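Local structure of putative capsid protein of prophage (Escherichia coli CFT073, 3BQW) at residues Ala5-Thr10 with Pro315-Glu320; His91-Thr96 with Met118-Gly123; Lys164-Asn169 with Asp341-Val346; Pro203-Ile208 with Leu284-Asn289. The protein is a putative prophage capsid protein that probably assembles into the icosahedral shell enclosing phage DNA. One frame throughout, in Å; residues are numbered along the deposited sequence.

Contact 1 of 4, residues Ala5-Thr10 with Pro315-Glu320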
loop_
_atom_site.group_PDB
_atom_site.type_symbol
_atom_site.label_atom_id
_atom_site.label_comp_id
_atom_site.label_asym_id
_atom_site.label_seq_id
_atom_site.Cartn_x
_atom_site.Cartn_y
_atom_site.Cartn_z
ATOM N N ALA A 5 3.013 32.250 17.907
ATOM C CA ALA A 5 3.196 30.917 17.256
ATOM C C ALA A 5 4.418 30.952 16.324
ATOM O O ALA A 5 4.471 31.751 15.386
ATOM C CB ALA A 5 1.931 30.515 16.494
ATOM N N MET A 6 5.412 30.112 16.617
ATOM C CA MET A 6 6.571 29.933 15.740
ATOM C C MET A 6 6.485 28.575 15.023
ATOM O O MET A 6 6.088 27.582 15.625
ATOM C CB MET A 6 7.872 30.007 16.551
ATOM C CG MET A 6 9.069 30.585 15.770
ATOM S SD MET A 6 9.002 32.398 15.579
ATOM C CE MET A 6 8.099 32.908 17.044
ATOM N N ALA A 7 6.861 28.544 13.747
ATOM C CA ALA A 7 6.780 27.315 12.949
ATOM C C ALA A 7 7.893 26.370 13.385
ATOM O O ALA A 7 8.992 26.815 13.669
ATOM C CB ALA A 7 6.876 27.625 11.439
ATOM N N LEU A 8 7.587 25.081 13.484
ATOM C CA LEU A 8 8.587 24.087 13.841
ATOM C C LEU A 8 9.470 23.873 12.645
ATOM O O LEU A 8 8.986 23.836 11.526
ATOM C CB LEU A 8 7.948 22.751 14.227
ATOM C CG LEU A 8 7.002 22.744 15.436
ATOM C CD1 LEU A 8 6.657 21.314 15.781
ATOM C CD2 LEU A 8 7.629 23.500 16.620
ATOM N N ASN A 9 10.767 23.740 12.876
ATOM C CA ASN A 9 11.660 23.402 11.794
ATOM C C ASN A 9 11.651 21.892 11.566
ATOM O O ASN A 9 11.069 21.120 12.334
ATOM C CB ASN A 9 13.073 23.957 12.026
ATOM C CG ASN A 9 13.742 23.395 13.271
ATOM O OD1 ASN A 9 13.786 22.181 13.480
ATOM N ND2 ASN A 9 14.292 24.288 14.096
ATOM N N THR A 10 12.299 21.478 10.499
ATOM C CA THR A 10 12.104 20.141 10.008
ATOM C C THR A 10 12.821 19.083 10.852
ATOM O O THR A 10 12.337 17.972 10.955
ATOM C CB THR A 10 12.310 20.092 8.466
ATOM O OG1 THR A 10 11.071 20.526 7.835
ATOM C CG2 THR A 10 12.672 18.680 7.985
ATOM N N PRO A 315 8.559 16.440 5.981
ATOM C CA PRO A 315 7.530 17.254 6.595
ATOM C C PRO A 315 7.935 18.714 6.728
ATOM O O PRO A 315 9.115 19.027 6.918
ATOM C CB PRO A 315 7.348 16.582 7.953
ATOM C CG PRO A 315 8.730 16.140 8.313
ATOM C CD PRO A 315 9.388 15.767 6.996
ATOM N N LYS A 316 6.961 19.605 6.568
ATOM C CA LYS A 316 7.187 21.044 6.659
ATOM C C LYS A 316 6.073 21.622 7.481
ATOM O O LYS A 316 4.939 21.201 7.336
ATOM C CB LYS A 316 7.122 21.718 5.279
ATOM C CG LYS A 316 8.127 21.240 4.252
ATOM C CD LYS A 316 7.877 21.878 2.859
ATOM C CE LYS A 316 8.250 23.380 2.793
ATOM N NZ LYS A 316 9.674 23.653 3.157
ATOM N N ASN A 317 6.393 22.595 8.326
ATOM C CA ASN A 317 5.376 23.376 9.043
ATOM C C ASN A 317 5.657 24.858 8.760
ATOM O O ASN A 317 6.807 25.278 8.808
ATOM C CB ASN A 317 5.426 23.057 10.544
ATOM C CG ASN A 317 4.471 23.936 11.398
ATOM O OD1 ASN A 317 3.269 24.077 11.119
ATOM N ND2 ASN A 317 5.006 24.477 12.465
ATOM N N TRP A 318 4.631 25.639 8.423
ATOM C CA TRP A 318 4.835 27.073 8.185
ATOM C C TRP A 318 3.568 27.851 8.474
ATOM O O TRP A 318 2.486 27.288 8.480
ATOM C CB TRP A 318 5.363 27.369 6.753
ATOM C CG TRP A 318 4.326 27.247 5.665
ATOM C CD1 TRP A 318 3.574 28.252 5.124
ATOM C CD2 TRP A 318 3.923 26.045 4.998
ATOM N NE1 TRP A 318 2.719 27.749 4.169
ATOM C CE2 TRP A 318 2.921 26.399 4.062
ATOM C CE3 TRP A 318 4.314 24.703 5.096
ATOM C CZ2 TRP A 318 2.300 25.462 3.244
ATOM C CZ3 TRP A 318 3.686 23.766 4.278
ATOM C CH2 TRP A 318 2.694 24.152 3.364
ATOM N N ILE A 319 3.752 29.142 8.761
ATOM C CA ILE A 319 2.680 30.094 9.066
ATOM C C ILE A 319 2.751 31.185 8.011
ATOM O O ILE A 319 3.796 31.799 7.823
ATOM C CB ILE A 319 2.856 30.758 10.450
ATOM C CG1 ILE A 319 2.868 29.715 11.574
ATOM C CG2 ILE A 319 1.756 31.786 10.693
ATOM C CD1 ILE A 319 3.652 30.170 12.804
ATOM N N GLU A 320 1.641 31.403 7.317
ATOM C CA GLU A 320 1.558 32.400 6.265
ATOM C C GLU A 320 1.024 33.682 6.849
ATOM O O GLU A 320 0.257 33.647 7.816
ATOM C CB GLU A 320 0.594 31.935 5.185
ATOM C CG GLU A 320 1.018 30.680 4.481
ATOM C CD GLU A 320 0.302 30.518 3.162
ATOM O OE1 GLU A 320 -0.916 30.803 3.115
ATOM O OE2 GLU A 320 0.955 30.121 2.173
HETATM O O HOH W 1 9.328 23.199 8.823
#
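From Ala5, the first modelled residue, the N-terminal arm runs roughly antiparallel to strand 315-319. The methyl of Ala5 faces the strand and rests against the tip of Ile319, CB to CD1 at 4.1 Å; Ile319 CD1 is also 3.1 Å from Ala5 O. Met6 turns its side chain away. Ala7 points back toward the strand, its CB 3.5 Å from the carbonyl O of Asn317 and 4.3 Å from Ile319 CD1. At Leu8 the side chain lies obliquely across that of Asn317, whose CG stands anti to its own backbone N (chi1 175°) and so reaches toward the arm between Ala7 and Leu8. A water joins the backbones here: it donates to Leu8 O at 2.8 Å and accepts from Asn317 N at 3.0 Å, linking the non-strand arm to the strand edge. Asn9 faces away and, as N-cap, uses OD1 to hold the backbone N of Gln12. Thr10, the first residue of helix 10-17, supplies the one clear direct bond, OG1 to Pro315 O at 2.6 Å, in the carbonyl plane; the same water donates weakly to this hydroxyl. The other edge of the strand pairs with strand 327-338, while Arg117 and Met118 of helix 113-146 touch the arm. This is an N-terminal arm laid along a strand of a mixed beta-sheet before entering a capped helix.

Contact 2 of 4, residues His91-Thr96 with Met118-Gly123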
loop_
_atom_site.group_PDB
_atom_site.type_symbol
_atom_site.label_atom_id
_atom_site.label_comp_id
_atom_site.label_asym_id
_atom_site.label_seq_id
_atom_site.Cartn_x
_atom_site.Cartn_y
_atom_site.Cartn_z
ATOM N N HIS A 91 -2.404 20.197 5.473
ATOM C CA HIS A 91 -3.572 20.476 6.283
ATOM C C HIS A 91 -3.325 21.768 7.032
ATOM O O HIS A 91 -2.199 22.049 7.427
ATOM C CB HIS A 91 -3.786 19.372 7.321
ATOM C CG HIS A 91 -4.162 18.037 6.748
ATOM N ND1 HIS A 91 -5.446 17.533 6.809
ATOM C CD2 HIS A 91 -3.410 17.082 6.147
ATOM C CE1 HIS A 91 -5.465 16.335 6.245
ATOM N NE2 HIS A 91 -4.245 16.047 5.826
ATOM N N GLU A 92 -4.393 22.523 7.256
ATOM C CA GLU A 92 -4.360 23.686 8.133
ATOM C C GLU A 92 -4.277 23.260 9.615
ATOM O O GLU A 92 -4.866 22.242 10.031
ATOM C CB GLU A 92 -5.586 24.580 7.893
ATOM C CG GLU A 92 -5.696 25.738 8.915
ATOM C CD GLU A 92 -6.899 26.663 8.698
ATOM O OE1 GLU A 92 -7.595 26.519 7.665
ATOM O OE2 GLU A 92 -7.140 27.535 9.577
ATOM N N ILE A 93 -3.524 24.026 10.394
ATOM C CA ILE A 93 -3.412 23.824 11.835
ATOM C C ILE A 93 -4.318 24.846 12.500
ATOM O O ILE A 93 -3.960 26.011 12.627
ATOM C CB ILE A 93 -1.961 23.981 12.324
ATOM C CG1 ILE A 93 -1.028 23.049 11.522
ATOM C CG2 ILE A 93 -1.866 23.774 13.858
ATOM C CD1 ILE A 93 -1.251 21.545 11.713
ATOM N N ASP A 94 -5.515 24.407 12.871
ATOM C CA ASP A 94 -6.545 25.284 13.411
ATOM C C ASP A 94 -6.632 25.117 14.918
ATOM O O ASP A 94 -7.235 24.172 15.397
ATOM C CB ASP A 94 -7.898 24.946 12.785
ATOM C CG ASP A 94 -9.030 25.831 13.301
ATOM O OD1 ASP A 94 -8.890 26.539 14.337
ATOM O OD2 ASP A 94 -10.089 25.788 12.657
ATOM N N PRO A 95 -6.069 26.064 15.677
ATOM C CA PRO A 95 -6.057 25.887 17.136
ATOM C C PRO A 95 -7.406 26.051 17.813
ATOM O O PRO A 95 -7.497 25.847 19.018
ATOM C CB PRO A 95 -5.079 26.961 17.616
ATOM C CG PRO A 95 -5.116 28.006 16.551
ATOM C CD PRO A 95 -5.418 27.320 15.261
ATOM N N THR A 96 -8.448 26.389 17.063
ATOM C CA THR A 96 -9.775 26.458 17.641
ATOM C C THR A 96 -10.453 25.081 17.725
ATOM O O THR A 96 -11.532 24.979 18.277
ATOM C CB THR A 96 -10.685 27.443 16.854
ATOM O OG1 THR A 96 -11.181 26.787 15.682
ATOM N N MET A 118 1.140 21.564 18.799
ATOM C CA MET A 118 1.915 20.334 18.634
ATOM C C MET A 118 1.020 19.133 18.407
ATOM O O MET A 118 1.316 18.309 17.561
ATOM C CB MET A 118 2.778 20.029 19.866
ATOM C CG MET A 118 3.850 21.045 20.200
ATOM S SD MET A 118 5.146 21.219 19.004
ATOM C CE MET A 118 5.000 19.614 18.126
ATOM N N ARG A 119 -0.049 19.025 19.191
ATOM C CA ARG A 119 -1.043 17.965 19.006
ATOM C C ARG A 119 -1.663 17.987 17.620
ATOM O O ARG A 119 -1.864 16.935 17.015
ATOM C CB ARG A 119 -2.173 18.074 20.025
ATOM C CG ARG A 119 -1.750 17.836 21.452
ATOM C CD ARG A 119 -1.314 16.394 21.703
ATOM N NE ARG A 119 -2.316 15.395 21.304
ATOM C CZ ARG A 119 -3.385 15.052 22.022
ATOM N NH1 ARG A 119 -3.662 15.648 23.171
ATOM N NH2 ARG A 119 -4.200 14.118 21.573
ATOM N N LEU A 120 -2.005 19.172 17.132
ATOM C CA LEU A 120 -2.604 19.299 15.795
ATOM C C LEU A 120 -1.612 18.990 14.691
ATOM O O LEU A 120 -1.976 18.355 13.699
ATOM C CB LEU A 120 -3.196 20.688 15.597
ATOM C CG LEU A 120 -4.369 21.016 16.531
ATOM C CD1 LEU A 120 -4.794 22.449 16.352
ATOM C CD2 LEU A 120 -5.512 20.085 16.309
ATOM N N ILE A 121 -0.359 19.430 14.877
ATOM C CA ILE A 121 0.695 19.228 13.902
ATOM C C ILE A 121 0.989 17.740 13.758
ATOM O O ILE A 121 0.977 17.210 12.641
ATOM C CB ILE A 121 1.982 20.008 14.256
ATOM C CG1 ILE A 121 1.780 21.510 13.991
ATOM C CG2 ILE A 121 3.178 19.482 13.454
ATOM C CD1 ILE A 121 2.748 22.398 14.720
ATOM N N THR A 122 1.195 17.069 14.888
ATOM C CA THR A 122 1.528 15.657 14.906
ATOM C C THR A 122 0.341 14.819 14.439
ATOM O O THR A 122 0.512 13.799 13.736
ATOM C CB THR A 122 1.977 15.199 16.309
ATOM O OG1 THR A 122 1.022 15.597 17.302
ATOM C CG2 THR A 122 3.374 15.786 16.684
ATOM N N GLY A 123 -0.867 15.248 14.814
ATOM C CA GLY A 123 -2.083 14.577 14.346
ATOM C C GLY A 123 -2.218 14.611 12.835
ATOM O O GLY A 123 -2.571 13.611 12.211
#
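Apolar packing carries this contact, and Ile93 is its centre. The two branches of Ile93 divide the work: CG2, anti to the backbone N, meets Leu120 CB at 3.8 Å, while CG1, beside the backbone N, sends CD1 onto the helix at Ile121, 3.7 Å from its CA and 3.8 Å from its CG1. The side chains of Ile93 and Ile121 lie nearly perpendicular; those of Ile93 and Leu120 run alongside one another head to tail. The side chain of Leu120 sets out toward 93-95, and its CD1 packs against the backbone, 3.1 Å from Asp94 O and 3.7 Å from Pro95 CA. The contact thus lays Ile93-Pro95, the chain just following Glu92, against the long helix 113-146, with Val329 and Glu327 of strand 327-338 in the mixed sheet also touching Ile93.

Between the two segments the contact is apolar; hydrogen bonds inside each one shape it. Asp94 OD1 accepts twice from Thr96, from N at 2.8 Å and from OG1 at 2.7 Å, both above the carboxylate plane, and the first closes an Asx turn over Asp94-Thr96. On the helix, Met118 O takes both N and OG1 of Thr122, the latter at 2.7 Å.

Contact 3 of 4, residues Lys164-Asn169 with Asp341-Val346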
loop_
_atom_site.group_PDB
_atom_site.type_symbol
_atom_site.label_atom_id
_atom_site.label_comp_id
_atom_site.label_asym_id
_atom_site.label_seq_id
_atom_site.Cartn_x
_atom_site.Cartn_y
_atom_site.Cartn_z
ATOM N N LYS A 164 3.801 -6.120 -16.849
ATOM C CA LYS A 164 3.545 -7.185 -17.826
ATOM C C LYS A 164 3.339 -8.514 -17.105
ATOM O O LYS A 164 4.104 -9.460 -17.291
ATOM C CB LYS A 164 4.668 -7.301 -18.888
ATOM C CG LYS A 164 4.944 -6.041 -19.756
ATOM C CD LYS A 164 4.299 -6.044 -21.143
ATOM C CE LYS A 164 5.075 -5.172 -22.172
ATOM N NZ LYS A 164 4.213 -4.659 -23.309
ATOM N N ILE A 165 2.311 -8.587 -16.271
ATOM C CA ILE A 165 2.000 -9.857 -15.629
ATOM C C ILE A 165 1.435 -10.787 -16.733
ATOM O O ILE A 165 0.675 -10.339 -17.590
ATOM C CB ILE A 165 1.054 -9.669 -14.405
ATOM C CG1 ILE A 165 1.188 -10.875 -13.459
ATOM C CG2 ILE A 165 -0.395 -9.424 -14.832
ATOM C CD1 ILE A 165 0.271 -10.834 -12.241
ATOM N N PRO A 166 1.856 -12.054 -16.773
ATOM C CA PRO A 166 1.232 -12.926 -17.773
ATOM C C PRO A 166 -0.295 -12.968 -17.638
ATOM O O PRO A 166 -0.813 -12.928 -16.532
ATOM C CB PRO A 166 1.875 -14.298 -17.495
ATOM C CG PRO A 166 3.183 -13.954 -16.866
ATOM C CD PRO A 166 2.870 -12.777 -15.990
ATOM N N GLU A 167 -0.984 -13.008 -18.772
ATOM C CA GLU A 167 -2.441 -13.066 -18.826
ATOM C C GLU A 167 -3.048 -14.265 -18.115
ATOM O O GLU A 167 -4.097 -14.150 -17.496
ATOM C CB GLU A 167 -2.926 -13.058 -20.288
ATOM C CG GLU A 167 -2.707 -11.732 -20.992
ATOM C CD GLU A 167 -3.444 -11.618 -22.345
ATOM O OE1 GLU A 167 -3.697 -12.654 -23.022
ATOM O OE2 GLU A 167 -3.769 -10.455 -22.711
ATOM N N LYS A 168 -2.396 -15.414 -18.229
ATOM C CA LYS A 168 -2.825 -16.627 -17.533
ATOM C C LYS A 168 -2.812 -16.465 -15.996
ATOM O O LYS A 168 -3.380 -17.294 -15.281
ATOM C CB LYS A 168 -1.906 -17.786 -17.902
ATOM C CG LYS A 168 -0.506 -17.700 -17.204
ATOM C CD LYS A 168 0.487 -18.736 -17.756
ATOM C CE LYS A 168 1.791 -18.668 -17.019
ATOM N NZ LYS A 168 1.592 -18.982 -15.572
ATOM N N ASN A 169 -2.121 -15.437 -15.499
ATOM C CA ASN A 169 -2.042 -15.181 -14.040
ATOM C C ASN A 169 -3.256 -14.441 -13.481
ATOM O O ASN A 169 -3.399 -14.316 -12.276
ATOM C CB ASN A 169 -0.775 -14.401 -13.689
ATOM C CG ASN A 169 0.455 -15.258 -13.707
ATOM O OD1 ASN A 169 1.282 -15.190 -12.788
ATOM N ND2 ASN A 169 0.588 -16.084 -14.733
ATOM N N ASP A 341 9.243 -10.317 -8.424
ATOM C CA ASP A 341 8.845 -11.055 -9.626
ATOM C C ASP A 341 7.305 -11.092 -9.751
ATOM O O ASP A 341 6.636 -11.817 -9.009
ATOM C CB ASP A 341 9.435 -12.466 -9.578
ATOM C CG ASP A 341 9.228 -13.254 -10.852
ATOM O OD1 ASP A 341 8.539 -12.800 -11.780
ATOM O OD2 ASP A 341 9.789 -14.362 -10.940
ATOM N N ILE A 342 6.761 -10.312 -10.691
ATOM C CA ILE A 342 5.302 -10.198 -10.883
ATOM C C ILE A 342 4.669 -11.526 -11.324
ATOM O O ILE A 342 3.470 -11.745 -11.159
ATOM C CB ILE A 342 4.950 -9.043 -11.902
ATOM C CG1 ILE A 342 3.542 -8.477 -11.652
ATOM C CG2 ILE A 342 5.197 -9.473 -13.388
ATOM C CD1 ILE A 342 3.429 -7.576 -10.371
ATOM N N ARG A 343 5.482 -12.420 -11.874
ATOM C CA ARG A 343 4.958 -13.672 -12.417
ATOM C C ARG A 343 4.517 -14.647 -11.324
ATOM O O ARG A 343 3.878 -15.630 -11.596
ATOM C CB ARG A 343 5.990 -14.322 -13.338
ATOM C CG ARG A 343 6.445 -13.413 -14.479
ATOM C CD ARG A 343 7.616 -14.027 -15.215
ATOM N NE ARG A 343 8.780 -14.152 -14.353
ATOM C CZ ARG A 343 9.911 -14.780 -14.685
ATOM N NH1 ARG A 343 10.061 -15.346 -15.876
ATOM N NH2 ARG A 343 10.910 -14.832 -13.808
ATOM N N LYS A 344 4.875 -14.354 -10.085
ATOM C CA LYS A 344 4.562 -15.202 -8.943
ATOM C C LYS A 344 3.280 -14.809 -8.206
ATOM O O LYS A 344 3.076 -15.219 -7.056
ATOM C CB LYS A 344 5.749 -15.180 -7.985
ATOM C CG LYS A 344 7.017 -15.748 -8.571
ATOM C CD LYS A 344 8.153 -15.693 -7.526
ATOM C CE LYS A 344 9.408 -16.451 -8.029
ATOM N NZ LYS A 344 10.639 -15.758 -7.565
ATOM N N PHE A 345 2.430 -14.014 -8.856
ATOM C CA PHE A 345 1.126 -13.618 -8.325
ATOM C C PHE A 345 0.043 -14.130 -9.247
ATOM O O PHE A 345 0.143 -13.975 -10.464
ATOM C CB PHE A 345 1.040 -12.100 -8.266
ATOM C CG PHE A 345 2.000 -11.487 -7.297
ATOM C CD1 PHE A 345 1.749 -11.546 -5.921
ATOM C CD2 PHE A 345 3.144 -10.869 -7.738
ATOM C CE1 PHE A 345 2.610 -10.992 -5.037
ATOM C CE2 PHE A 345 4.019 -10.312 -6.848
ATOM C CZ PHE A 345 3.754 -10.366 -5.488
ATOM N N VAL A 346 -0.962 -14.796 -8.676
ATOM C CA VAL A 346 -2.137 -15.210 -9.413
ATOM C C VAL A 346 -3.350 -14.554 -8.744
ATOM O O VAL A 346 -3.528 -14.651 -7.541
ATOM C CB VAL A 346 -2.276 -16.764 -9.423
ATOM C CG1 VAL A 346 -3.577 -17.196 -10.100
ATOM C CG2 VAL A 346 -1.020 -17.441 -10.087
HETATM O O HOH W 2 3.791 -17.066 -14.494
#
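Asp341 OD1 is gripped by two nitrogens of one residue, Arg343. NE approaches on the syn lone pair at 2.9 Å, almost straight (174°) and in the guanidinium plane, whereas the backbone N of Arg343 comes from above the carboxylate at 3.1 Å and closes an Asx turn. Arg343 NH2 reaches Asp341 OD2, completing a side-on, two-nitrogen salt bridge; Lys344 NZ adds a long one, so two positive charges would be expected to favour ionised Asp341. The turn lies in the loop from strand 327-338 to strand 346-349, and the loop 164-169 packs on it before entering strand 170-172, the parallel neighbour of 346-349 in the mixed sheet.

Across the contact, Ile165 and Ile342 meet nearly perpendicular, CG1 to CG1 at 3.8 Å. In both, CG1 stands anti to the backbone N, with CG2 wedged between the backbone N and C. Ile165 CD1 continues to Phe345 CB. The Pro166 ring lies obliquely over the aliphatic part of Arg343, Pro166 CD to Arg343 CG at 3.9 Å. One water, accepting from Lys168 NZ and donating to Arg343 O, bridges the loops. Just before strand 170-172, Asn169 O receives a CA-H...O contact from Val346 CA at 3.3 Å.

Contact 4 of 4, residues Pro203-Ile208 with Leu284-Asn289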
loop_
_atom_site.group_PDB
_atom_site.type_symbol
_atom_site.label_atom_id
_atom_site.label_comp_id
_atom_site.label_asym_id
_atom_site.label_seq_id
_atom_site.Cartn_x
_atom_site.Cartn_y
_atom_site.Cartn_z
ATOM N N PRO A 203 5.643 -22.324 -5.796
ATOM C CA PRO A 203 4.654 -22.538 -4.759
ATOM C C PRO A 203 4.029 -21.242 -4.255
ATOM O O PRO A 203 4.710 -20.235 -4.116
ATOM C CB PRO A 203 5.452 -23.206 -3.632
ATOM C CG PRO A 203 6.762 -23.546 -4.185
ATOM C CD PRO A 203 6.997 -22.693 -5.361
ATOM N N ALA A 204 2.741 -21.286 -3.972
ATOM C CA ALA A 204 2.087 -20.210 -3.255
ATOM C C ALA A 204 1.996 -20.614 -1.799
ATOM O O ALA A 204 1.600 -21.741 -1.481
ATOM C CB ALA A 204 0.696 -19.950 -3.836
ATOM N N ASN A 205 2.354 -19.690 -0.905
ATOM C CA ASN A 205 2.269 -19.937 0.531
ATOM C C ASN A 205 1.337 -18.957 1.260
ATOM O O ASN A 205 1.207 -19.002 2.475
ATOM C CB ASN A 205 3.683 -20.013 1.158
ATOM C CG ASN A 205 4.350 -18.656 1.326
ATOM O OD1 ASN A 205 3.894 -17.651 0.797
ATOM N ND2 ASN A 205 5.464 -18.634 2.071
ATOM N N VAL A 206 0.679 -18.091 0.509
ATOM C CA VAL A 206 -0.304 -17.165 1.065
ATOM C C VAL A 206 -1.485 -16.975 0.105
ATOM O O VAL A 206 -1.306 -16.878 -1.103
ATOM C CB VAL A 206 0.353 -15.811 1.488
ATOM C CG1 VAL A 206 0.902 -15.023 0.279
ATOM C CG2 VAL A 206 -0.621 -14.994 2.347
ATOM N N MET A 207 -2.703 -17.022 0.655
ATOM C CA MET A 207 -3.920 -16.686 -0.085
ATOM C C MET A 207 -4.615 -15.511 0.623
ATOM O O MET A 207 -5.075 -15.663 1.744
ATOM C CB MET A 207 -4.863 -17.889 -0.241
ATOM C CG MET A 207 -6.054 -17.639 -1.203
ATOM S SD MET A 207 -7.112 -19.043 -1.680
ATOM C CE MET A 207 -7.572 -19.748 -0.135
ATOM N N ILE A 208 -4.620 -14.346 -0.037
ATOM C CA ILE A 208 -5.295 -13.140 0.428
ATOM C C ILE A 208 -6.628 -12.962 -0.308
ATOM O O ILE A 208 -6.672 -12.969 -1.539
ATOM C CB ILE A 208 -4.422 -11.896 0.235
ATOM C CG1 ILE A 208 -3.029 -12.130 0.851
ATOM C CG2 ILE A 208 -5.092 -10.693 0.894
ATOM C CD1 ILE A 208 -1.923 -11.479 0.134
ATOM N N LEU A 284 -3.068 -15.264 -4.863
ATOM C CA LEU A 284 -2.128 -16.284 -4.447
ATOM C C LEU A 284 -0.732 -15.751 -4.672
ATOM O O LEU A 284 -0.415 -15.278 -5.768
ATOM C CB LEU A 284 -2.346 -17.556 -5.242
ATOM C CG LEU A 284 -3.607 -18.309 -4.811
ATOM C CD1 LEU A 284 -4.030 -19.254 -5.957
ATOM C CD2 LEU A 284 -3.384 -19.036 -3.461
ATOM N N GLY A 285 0.090 -15.800 -3.630
ATOM C CA GLY A 285 1.470 -15.339 -3.730
ATOM C C GLY A 285 2.403 -16.076 -2.802
ATOM O O GLY A 285 2.005 -17.029 -2.118
ATOM N N ASN A 286 3.650 -15.625 -2.783
ATOM C CA ASN A 286 4.710 -16.232 -1.960
ATOM C C ASN A 286 5.349 -15.099 -1.159
ATOM O O ASN A 286 5.845 -14.131 -1.726
ATOM C CB ASN A 286 5.732 -16.993 -2.829
ATOM C CG ASN A 286 6.651 -17.918 -2.007
ATOM O OD1 ASN A 286 7.441 -17.459 -1.188
ATOM N ND2 ASN A 286 6.525 -19.225 -2.215
ATOM N N THR A 287 5.312 -15.217 0.159
ATOM C CA THR A 287 5.853 -14.199 1.042
ATOM C C THR A 287 7.389 -14.020 0.953
ATOM O O THR A 287 7.920 -13.092 1.515
ATOM C CB THR A 287 5.460 -14.485 2.513
ATOM O OG1 THR A 287 6.013 -15.747 2.935
ATOM C CG2 THR A 287 3.939 -14.471 2.678
ATOM N N ASN A 288 8.082 -14.925 0.277
ATOM C CA ASN A 288 9.498 -14.738 -0.055
ATOM C C ASN A 288 9.728 -13.814 -1.267
ATOM O O ASN A 288 10.859 -13.440 -1.537
ATOM C CB ASN A 288 10.146 -16.095 -0.341
ATOM C CG ASN A 288 10.012 -17.062 0.821
ATOM O OD1 ASN A 288 9.283 -18.070 0.737
ATOM N ND2 ASN A 288 10.728 -16.775 1.917
ATOM N N ASN A 289 8.668 -13.491 -2.012
ATOM C CA ASN A 289 8.758 -12.695 -3.256
ATOM C C ASN A 289 8.650 -11.202 -2.879
ATOM O O ASN A 289 7.596 -10.551 -3.030
ATOM C CB ASN A 289 7.647 -13.134 -4.227
ATOM C CG ASN A 289 7.741 -12.480 -5.606
ATOM O OD1 ASN A 289 8.827 -12.171 -6.110
ATOM N ND2 ASN A 289 6.594 -12.289 -6.232
#
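Strands 206-209 and 281-285 pair antiparallel, Val206 with Gly285 as the hydrogen-bonded pair and Met207 with Leu284 as the non-hydrogen-bonded one, and a classic bulge sets both Asn205 and Val206 opposite Gly285. Gly285 O is held by two donors, Asn205 N at 2.9 Å in the carbonyl plane and Val206 N at 3.1 Å from out of that plane; Gly285 N returns a straighter bond (169°) to Val206 O. From the bulge residue Asn205 outward, side-chain amides add further bonds. Asn205, with CG wedged between its backbone N and C (chi1 76°), lies nearly perpendicular to Thr287 and clasps it at two points: OD1 accepts Thr287 N on a lone pair at 2.9 Å, and ND2 donates to Thr287 OG1 at 3.1 Å. Asn286, its CG anti to the backbone N, extends ND2 to Pro203 O at 2.8 Å, nearly linear (178°), while its OD1 accepts from Asn288 N in an Asx turn, so both ends of this amide are used. That turn lies within the type I beta turn Asn286-Asn289. On one face of the pair Met207 and Leu284 run alongside each other in the same direction, Leu284 CD2 touching Met207 CB at 3.7 Å, with helix 190-198 packed over them. Val206, on the other face, meets Thr287 CG2 with CG1 and touches Phe35 of helix 30-35. Strand 206-209 also pairs in parallel with strand 257-267, making this a bulged antiparallel junction inside a mixed beta-sheet covered by helices on both faces.

Overall arrangement
The contacts form two pairs on opposite sides of the chain's centre. Contacts 1 and 2, centres 11 Å apart, share the mixed sheet containing strand 327-338 and helix 113-146, where Leu8 meets Met118 and Ile121. Contacts 3 and 4, centres 12 Å apart, meet in the other mixed sheet, where strand 281-285 pairs with strand 346-349 and Asn289 ND2 probably bonds Asp341 O. Between the pairs, centres lie 41 to 46 Å apart. Along the chain, contacts 2 and 4 lie between the segments of contact 1, contact 4 also between those of contact 3, and contacts 1 and 3 cross. Contacts 1, 3 and 4 join segments 76 to 305 residues apart, contact 2 only 22.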